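Aminopeptidase N (Francisella tularensis subsp. tularensis, PDB 5DLL) is a zinc-dependent M1-family aminopeptidase that releases N-terminal amino acids from peptides, probably helping to degrade intracellular peptides left by protein breakdown. Local coordinates at residues A697-L700 with F701-D705; D709-T712 with A713-L717; D722-V725 with R726-I730. All coordinates share one frame; numbering follows the deposited sequence.

In the fold
Interactions 1, 2 and 3 follow one another along three successive helices, 691-703, 707-717 and 723-736, in the helical C-terminal region related to ARM repeats. Each joins neighbouring turns of a single helix, so none closes a long loop, and none nests within or crosses another. Interaction 1 takes in the C-terminal end of its helix, interaction 2 runs to the end of the next, and interaction 3 begins the third. The helices then pack together: Phe701 lies on Ala713, Ala704 on Asp709, and Phe714 and Leu717 on Ala729. Interaction 2 lies nearer each neighbour than those lie to each other, though Phe701 also meets Ala729. All lie away from the zinc and sodium sites.

Interaction 1 of 3, residues A697-L700 with F701-D705; sequences AQQL and FDNAD
The side chains of Gln698 and Asp702, one turn apart on helix 691-703, cross at a slant, with amide and carboxylate planes 39° apart. Gln698 NE2 points at Asp702 OD2, a long and weak hydrogen bond at 3.4 Å, although the N-H direction is nearly straight at 171°. The same NE2 approaches the Phe701 ring obliquely, 4.2 Å from Phe701 CD2, while Arg736 makes a cation-pi contact with that ring. A second pair of flat groups, the amides of Gln699 and Asn703, lies side by side and points the same way, with Gln699 OE1 3.7 Å from Asn703 ND2.

Torsions explain the first pair. Gln698 sends CG away from its own N (chi1 -176°) and then bends at chi2, which brings the amide along the helix to the aspartate. Beneath these side chains runs the main-chain ladder: Phe701 N to Ala697 O at 2.9 Å, Asp702 N to Gln698 O at 3.2 Å, and Asn703 N to Gln699 O at 2.8 Å. Ala704 N still reaches Leu700 O at 2.8 Å, yet Ala704 is where the chain leaves helical geometry.

Each residue type suits its side of the helix. Leu700 and Ala697 turn apolar groups to helix 668-685, and Phe701 packs against helices 707-717 and 723-736, while the amides and carboxylate occupy the more exposed flank. Chemically, the backbone bonds carry the helix up to Ala704; the glutamine-aspartate link adds a modest polar tie, in which the negative OD2 probably favours the amide N-H, whereas OD1 makes a weak, long ion pair with Arg736.

Interaction 2 of 3, residues D709-T712 with A713-L717; sequences DQQT and AFTEL
Thr715 leans back on Gln711 within helix 707-717, a member of the helical C-terminal region related to ARM repeats, and the contact shows how one turn of such a helix is bonded to the next.

Hydrogen bonds come first. The i to i+4 backbone pattern is complete through this part: Ala713 N binds Asp709 O at 2.8 Å, Phe714 N binds Gln710 O at 2.9 Å, Thr715 N binds Gln711 O at 2.9 Å and Glu716 N binds Thr712 O at 3.1 Å. Threonine adds a side-chain bond to its rung. With OG1 beside its own backbone N (chi1 -53°), Thr715 turns the hydroxyl back to the preceding turn and donates to Gln711 O; a helix readily accommodates a threonine that spends its hydroxyl on the main chain in this way. Thr712 holds the same rotamer and bonds Thr708 O, one turn earlier.

Packing is the second kind. Glu716 lays its CG methylene beside the carbonyl of Thr712. Ala713 keeps CB next to Asp709 O; its small methyl lets a neighbouring helix come close. Phe714, large and flat, suits a buried place between helices, where its ring stacks with that of Phe733.

Charge is the third. Asp709, buried though acidic, pairs through OD1 with Lys677 in a salt bridge, which would help to offset the cost of burial.

Gln711 O accepts twice: Thr715 OG1, 2.6 Å away, arrives 36° out of the carbonyl plane, and Thr715 N reaches the oxygen from the other face.

Interaction 3 of 3, residues D722-V725 with R726-I730; sequences DKQV and RDNAI
The first turn of helix 723-736 is the setting, with Asp722 at the N-cap position and Arg726 folded back over the helix start. Asp722 makes no capping bond with its carboxylate. Its carbonyl begins the i to i+4 ladder, receiving a weak bond from Arg726 N, 3.4 Å from Asp722 O.

Arg726 sets CG beside its own backbone N (chi1 -67°) and bends at chi3, which lays the guanidinium alongside Lys723. One face of the planar group rests on the lysine backbone, Arg726 NH2 lying 3.5 Å from Lys723 CA, and NE bonds Ser720 O before the helix. A long, flat cation suits this place because it can both pack on the main chain and donate to a carbonyl.

One turn on, Asp727 N binds Lys723 O at 3.0 Å, and Asn728 N binds Gln724 O at 3.1 Å. The Lys723 chain, extended to CE and bent only at its last torsion, passes Asp727 obliquely, its NZ 4.2 Å from Asp727 OD2. That is beyond a salt bridge, though the opposite charges probably attract. Gln724 and Asn728 turn their amide planes 79° apart toward the more exposed side, where polar groups are well placed.

A mostly polar opening turn, leading to Ala729 and the apolar contacts of that residue with helix 707-717, is consistent with an amphipathic helix in an ARM-related helical array.

Interaction 1 of 3, residues A697-L700 with F701-D705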
loop_
_atom_site.group_PDB
_atom_site.type_symbol
_atom_site.label_atom_id
_atom_site.label_comp_id
_atom_site.label_asym_id
_atom_site.label_seq_id
_atom_site.Cartn_x
_atom_site.Cartn_y
_atom_site.Cartn_z
ATOM N N ALA A 697 31.805 6.378 8.980
ATOM C CA ALA A 697 30.589 7.128 8.658
ATOM C C ALA A 697 30.921 8.492 8.065
ATOM O O ALA A 697 30.279 8.938 7.113
ATOM C CB ALA A 697 29.731 7.291 9.899
ATOM N N GLN A 698 31.934 9.142 8.636
ATOM C CA GLN A 698 32.369 10.463 8.192
ATOM C C GLN A 698 32.914 10.437 6.760
ATOM O O GLN A 698 32.672 11.367 5.988
ATOM C CB GLN A 698 33.422 11.024 9.159
ATOM C CG GLN A 698 33.883 12.444 8.853
ATOM C CD GLN A 698 32.755 13.455 8.925
ATOM O OE1 GLN A 698 32.091 13.589 9.952
ATOM N NE2 GLN A 698 32.534 14.175 7.829
ATOM N N GLN A 699 33.646 9.380 6.410
ATOM C CA GLN A 699 34.180 9.240 5.055
ATOM C C GLN A 699 33.064 8.931 4.063
ATOM O O GLN A 699 32.985 9.555 3.003
ATOM C CB GLN A 699 35.264 8.158 4.989
ATOM C CG GLN A 699 36.562 8.529 5.696
ATOM C CD GLN A 699 37.212 9.784 5.131
ATOM O OE1 GLN A 699 37.546 9.846 3.944
ATOM N NE2 GLN A 699 37.397 10.789 5.983
ATOM N N LEU A 700 32.202 7.979 4.415
ATOM C CA LEU A 700 31.058 7.611 3.577
ATOM C C LEU A 700 30.205 8.832 3.275
ATOM O O LEU A 700 29.754 9.025 2.144
ATOM C CB LEU A 700 30.205 6.543 4.273
ATOM C CG LEU A 700 29.011 5.959 3.507
ATOM C CD1 LEU A 700 29.415 5.511 2.112
ATOM C CD2 LEU A 700 28.407 4.798 4.285
ATOM N N PHE A 701 30.000 9.651 4.303
ATOM C CA PHE A 701 29.305 10.921 4.177
ATOM C C PHE A 701 29.939 11.799 3.097
ATOM O O PHE A 701 29.240 12.318 2.231
ATOM C CB PHE A 701 29.319 11.654 5.524
ATOM C CG PHE A 701 28.419 12.852 5.575
ATOM C CD1 PHE A 701 27.042 12.700 5.518
ATOM C CD2 PHE A 701 28.946 14.133 5.699
ATOM C CE1 PHE A 701 26.206 13.799 5.571
ATOM C CE2 PHE A 701 28.113 15.238 5.755
ATOM C CZ PHE A 701 26.742 15.072 5.689
ATOM N N ASP A 702 31.259 11.952 3.146
ATOM C CA ASP A 702 31.970 12.822 2.204
ATOM C C ASP A 702 32.100 12.221 0.804
ATOM O O ASP A 702 32.141 12.957 -0.181
ATOM C CB ASP A 702 33.369 13.159 2.729
ATOM C CG ASP A 702 33.339 13.849 4.078
ATOM O OD1 ASP A 702 32.486 14.741 4.283
ATOM O OD2 ASP A 702 34.178 13.501 4.934
ATOM N N ASN A 703 32.170 10.892 0.718
ATOM C CA ASN A 703 32.495 10.211 -0.534
ATOM C C ASN A 703 31.307 9.634 -1.304
ATOM O O ASN A 703 31.437 9.344 -2.493
ATOM C CB ASN A 703 33.497 9.084 -0.265
ATOM C CG ASN A 703 34.764 9.576 0.407
ATOM O OD1 ASN A 703 35.198 10.707 0.191
ATOM N ND2 ASN A 703 35.366 8.723 1.231
ATOM N N ALA A 704 30.165 9.455 -0.640
ATOM C CA ALA A 704 28.995 8.817 -1.264
ATOM C C ALA A 704 28.627 9.478 -2.591
ATOM O O ALA A 704 28.636 10.704 -2.698
ATOM C CB ALA A 704 27.802 8.847 -0.319
ATOM N N ASP A 705 28.310 8.659 -3.594
ATOM C CA ASP A 705 27.912 9.153 -4.918
ATOM C C ASP A 705 26.406 8.987 -5.171
ATOM O O ASP A 705 25.942 9.099 -6.310
ATOM C CB ASP A 705 28.748 8.482 -6.030
ATOM C CG ASP A 705 28.416 7.003 -6.231
ATOM O OD1 ASP A 705 28.032 6.324 -5.254
ATOM O OD2 ASP A 705 28.553 6.514 -7.375
#

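Interaction 2 of 3, residues D709-T712 with A713-L717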
loop_
_atom_site.group_PDB
_atom_site.type_symbol
_atom_site.label_atom_id
_atom_site.label_comp_id
_atom_site.label_asym_id
_atom_site.label_seq_id
_atom_site.Cartn_x
_atom_site.Cartn_y
_atom_site.Cartn_z
ATOM N N ASP A 709 23.538 6.055 0.339
ATOM C CA ASP A 709 24.748 6.057 1.171
ATOM C C ASP A 709 24.882 7.331 2.003
ATOM O O ASP A 709 25.346 7.289 3.142
ATOM C CB ASP A 709 26.007 5.891 0.304
ATOM C CG ASP A 709 26.244 4.451 -0.143
ATOM O OD1 ASP A 709 25.611 3.522 0.402
ATOM O OD2 ASP A 709 27.089 4.250 -1.040
ATOM N N GLN A 710 24.490 8.465 1.433
ATOM C CA GLN A 710 24.557 9.730 2.161
ATOM C C GLN A 710 23.511 9.793 3.278
ATOM O O GLN A 710 23.773 10.335 4.347
ATOM C CB GLN A 710 24.401 10.908 1.204
ATOM C CG GLN A 710 24.829 12.238 1.806
ATOM C CD GLN A 710 25.163 13.287 0.758
ATOM O OE1 GLN A 710 25.109 13.028 -0.444
ATOM N NE2 GLN A 710 25.517 14.481 1.215
ATOM N N GLN A 711 22.335 9.230 3.020
ATOM C CA GLN A 711 21.303 9.065 4.041
ATOM C C GLN A 711 21.822 8.177 5.176
ATOM O O GLN A 711 21.647 8.501 6.354
ATOM C CB GLN A 711 20.013 8.489 3.416
ATOM C CG GLN A 711 19.004 7.881 4.392
ATOM C CD GLN A 711 19.269 6.408 4.704
ATOM O OE1 GLN A 711 19.527 5.600 3.804
ATOM N NE2 GLN A 711 19.200 6.054 5.988
ATOM N N THR A 712 22.458 7.063 4.817
ATOM C CA THR A 712 23.011 6.139 5.804
ATOM C C THR A 712 24.134 6.802 6.597
ATOM O O THR A 712 24.172 6.710 7.821
ATOM C CB THR A 712 23.550 4.861 5.138
ATOM O OG1 THR A 712 22.532 4.292 4.309
ATOM C CG2 THR A 712 23.972 3.838 6.183
ATOM N N ALA A 713 25.039 7.480 5.894
ATOM C CA ALA A 713 26.149 8.179 6.537
ATOM C C ALA A 713 25.650 9.233 7.525
ATOM O O ALA A 713 26.120 9.297 8.661
ATOM C CB ALA A 713 27.041 8.819 5.492
ATOM N N PHE A 714 24.694 10.049 7.086
ATOM C CA PHE A 714 24.098 11.087 7.931
ATOM C C PHE A 714 23.423 10.485 9.163
ATOM O O PHE A 714 23.703 10.899 10.286
ATOM C CB PHE A 714 23.095 11.923 7.119
ATOM C CG PHE A 714 22.503 13.101 7.867
ATOM C CD1 PHE A 714 23.280 13.894 8.708
ATOM C CD2 PHE A 714 21.167 13.444 7.687
ATOM C CE1 PHE A 714 22.729 14.983 9.379
ATOM C CE2 PHE A 714 20.613 14.528 8.356
ATOM C CZ PHE A 714 21.395 15.300 9.202
ATOM N N THR A 715 22.554 9.500 8.949
ATOM C CA THR A 715 21.830 8.842 10.041
ATOM C C THR A 715 22.768 8.333 11.142
ATOM O O THR A 715 22.485 8.500 12.328
ATOM C CB THR A 715 20.992 7.647 9.527
ATOM O OG1 THR A 715 20.145 8.070 8.449
ATOM C CG2 THR A 715 20.136 7.042 10.649
ATOM N N GLU A 716 23.879 7.719 10.746
ATOM C CA GLU A 716 24.815 7.120 11.701
ATOM C C GLU A 716 25.709 8.179 12.342
ATOM O O GLU A 716 26.117 8.039 13.497
ATOM C CB GLU A 716 25.666 6.046 11.024
ATOM C CG GLU A 716 24.876 4.963 10.296
ATOM C CD GLU A 716 23.992 4.121 11.202
ATOM O OE1 GLU A 716 24.116 4.218 12.442
ATOM O OE2 GLU A 716 23.167 3.348 10.658
ATOM N N LEU A 717 25.997 9.244 11.598
ATOM C CA LEU A 717 26.734 10.390 12.136
ATOM C C LEU A 717 25.931 11.098 13.240
ATOM O O LEU A 717 26.513 11.748 14.105
ATOM C CB LEU A 717 27.082 11.375 11.004
ATOM C CG LEU A 717 28.522 11.881 10.835
ATOM C CD1 LEU A 717 29.563 10.805 11.110
ATOM C CD2 LEU A 717 28.704 12.439 9.428
#

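Interaction 3 of 3, residues D722-V725 with R726-I730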
loop_
_atom_site.group_PDB
_atom_site.type_symbol
_atom_site.label_atom_id
_atom_site.label_comp_id
_atom_site.label_asym_id
_atom_site.label_seq_id
_atom_site.Cartn_x
_atom_site.Cartn_y
_atom_site.Cartn_z
ATOM N N ASP A 722 29.410 12.917 20.340
ATOM C CA ASP A 722 30.051 14.225 20.309
ATOM C C ASP A 722 29.096 15.236 19.687
ATOM O O ASP A 722 28.540 14.996 18.617
ATOM C CB ASP A 722 31.356 14.166 19.514
ATOM C CG ASP A 722 32.251 15.372 19.758
ATOM O OD1 ASP A 722 32.219 15.935 20.874
ATOM O OD2 ASP A 722 33.001 15.749 18.831
ATOM N N LYS A 723 28.910 16.361 20.368
ATOM C CA LYS A 723 27.993 17.412 19.927
ATOM C C LYS A 723 28.454 18.054 18.616
ATOM O O LYS A 723 27.637 18.331 17.738
ATOM C CB LYS A 723 27.875 18.473 21.026
ATOM C CG LYS A 723 26.818 19.541 20.796
ATOM C CD LYS A 723 26.661 20.404 22.038
ATOM C CE LYS A 723 25.828 21.647 21.763
ATOM N NZ LYS A 723 24.477 21.313 21.238
ATOM N N GLN A 724 29.764 18.285 18.502
ATOM C CA GLN A 724 30.378 18.865 17.299
ATOM C C GLN A 724 30.152 18.013 16.049
ATOM O O GLN A 724 29.925 18.546 14.962
ATOM C CB GLN A 724 31.887 19.046 17.511
ATOM C CG GLN A 724 32.267 20.214 18.410
ATOM C CD GLN A 724 32.423 21.527 17.657
ATOM O OE1 GLN A 724 31.873 21.711 16.569
ATOM N NE2 GLN A 724 33.177 22.450 18.242
ATOM N N VAL A 725 30.229 16.694 16.214
ATOM C CA VAL A 725 30.067 15.748 15.103
ATOM C C VAL A 725 28.646 15.780 14.536
ATOM O O VAL A 725 28.461 15.769 13.316
ATOM C CB VAL A 725 30.421 14.303 15.539
ATOM C CG1 VAL A 725 29.975 13.279 14.501
ATOM C CG2 VAL A 725 31.917 14.180 15.797
ATOM N N ARG A 726 27.655 15.810 15.424
ATOM C CA ARG A 726 26.251 15.868 15.021
ATOM C C ARG A 726 25.933 17.201 14.349
ATOM O O ARG A 726 25.377 17.227 13.247
ATOM C CB ARG A 726 25.333 15.647 16.228
ATOM C CG ARG A 726 25.424 14.243 16.800
ATOM C CD ARG A 726 24.433 14.001 17.926
ATOM N NE ARG A 726 24.996 14.313 19.243
ATOM C CZ ARG A 726 24.701 15.381 19.983
ATOM N NH1 ARG A 726 23.823 16.291 19.568
ATOM N NH2 ARG A 726 25.292 15.537 21.164
ATOM N N ASP A 727 26.304 18.295 15.015
ATOM C CA ASP A 727 26.033 19.652 14.527
ATOM C C ASP A 727 26.557 19.898 13.119
ATOM O O ASP A 727 25.849 20.453 12.281
ATOM C CB ASP A 727 26.642 20.702 15.471
ATOM C CG ASP A 727 25.758 21.006 16.675
ATOM O OD1 ASP A 727 24.713 20.341 16.852
ATOM O OD2 ASP A 727 26.116 21.926 17.447
ATOM N N ASN A 728 27.798 19.493 12.870
ATOM C CA ASN A 728 28.436 19.749 11.583
ATOM C C ASN A 728 27.776 18.987 10.444
ATOM O O ASN A 728 27.611 19.530 9.356
ATOM C CB ASN A 728 29.927 19.419 11.640
ATOM C CG ASN A 728 30.695 20.359 12.549
ATOM O OD1 ASN A 728 30.113 21.212 13.220
ATOM N ND2 ASN A 728 32.008 20.204 12.578
ATOM N N ALA A 729 27.395 17.738 10.700
ATOM C CA ALA A 729 26.682 16.929 9.707
ATOM C C ALA A 729 25.311 17.521 9.380
ATOM O O ALA A 729 24.871 17.474 8.231
ATOM C CB ALA A 729 26.534 15.495 10.195
ATOM N N ILE A 730 24.644 18.073 10.392
ATOM C CA ILE A 730 23.371 18.761 10.195
ATOM C C ILE A 730 23.573 19.934 9.238
ATOM O O ILE A 730 22.836 20.076 8.262
ATOM C CB ILE A 730 22.774 19.246 11.539
ATOM C CG1 ILE A 730 22.298 18.047 12.369
ATOM C CG2 ILE A 730 21.602 20.194 11.317
ATOM C CD1 ILE A 730 21.996 18.372 13.817
#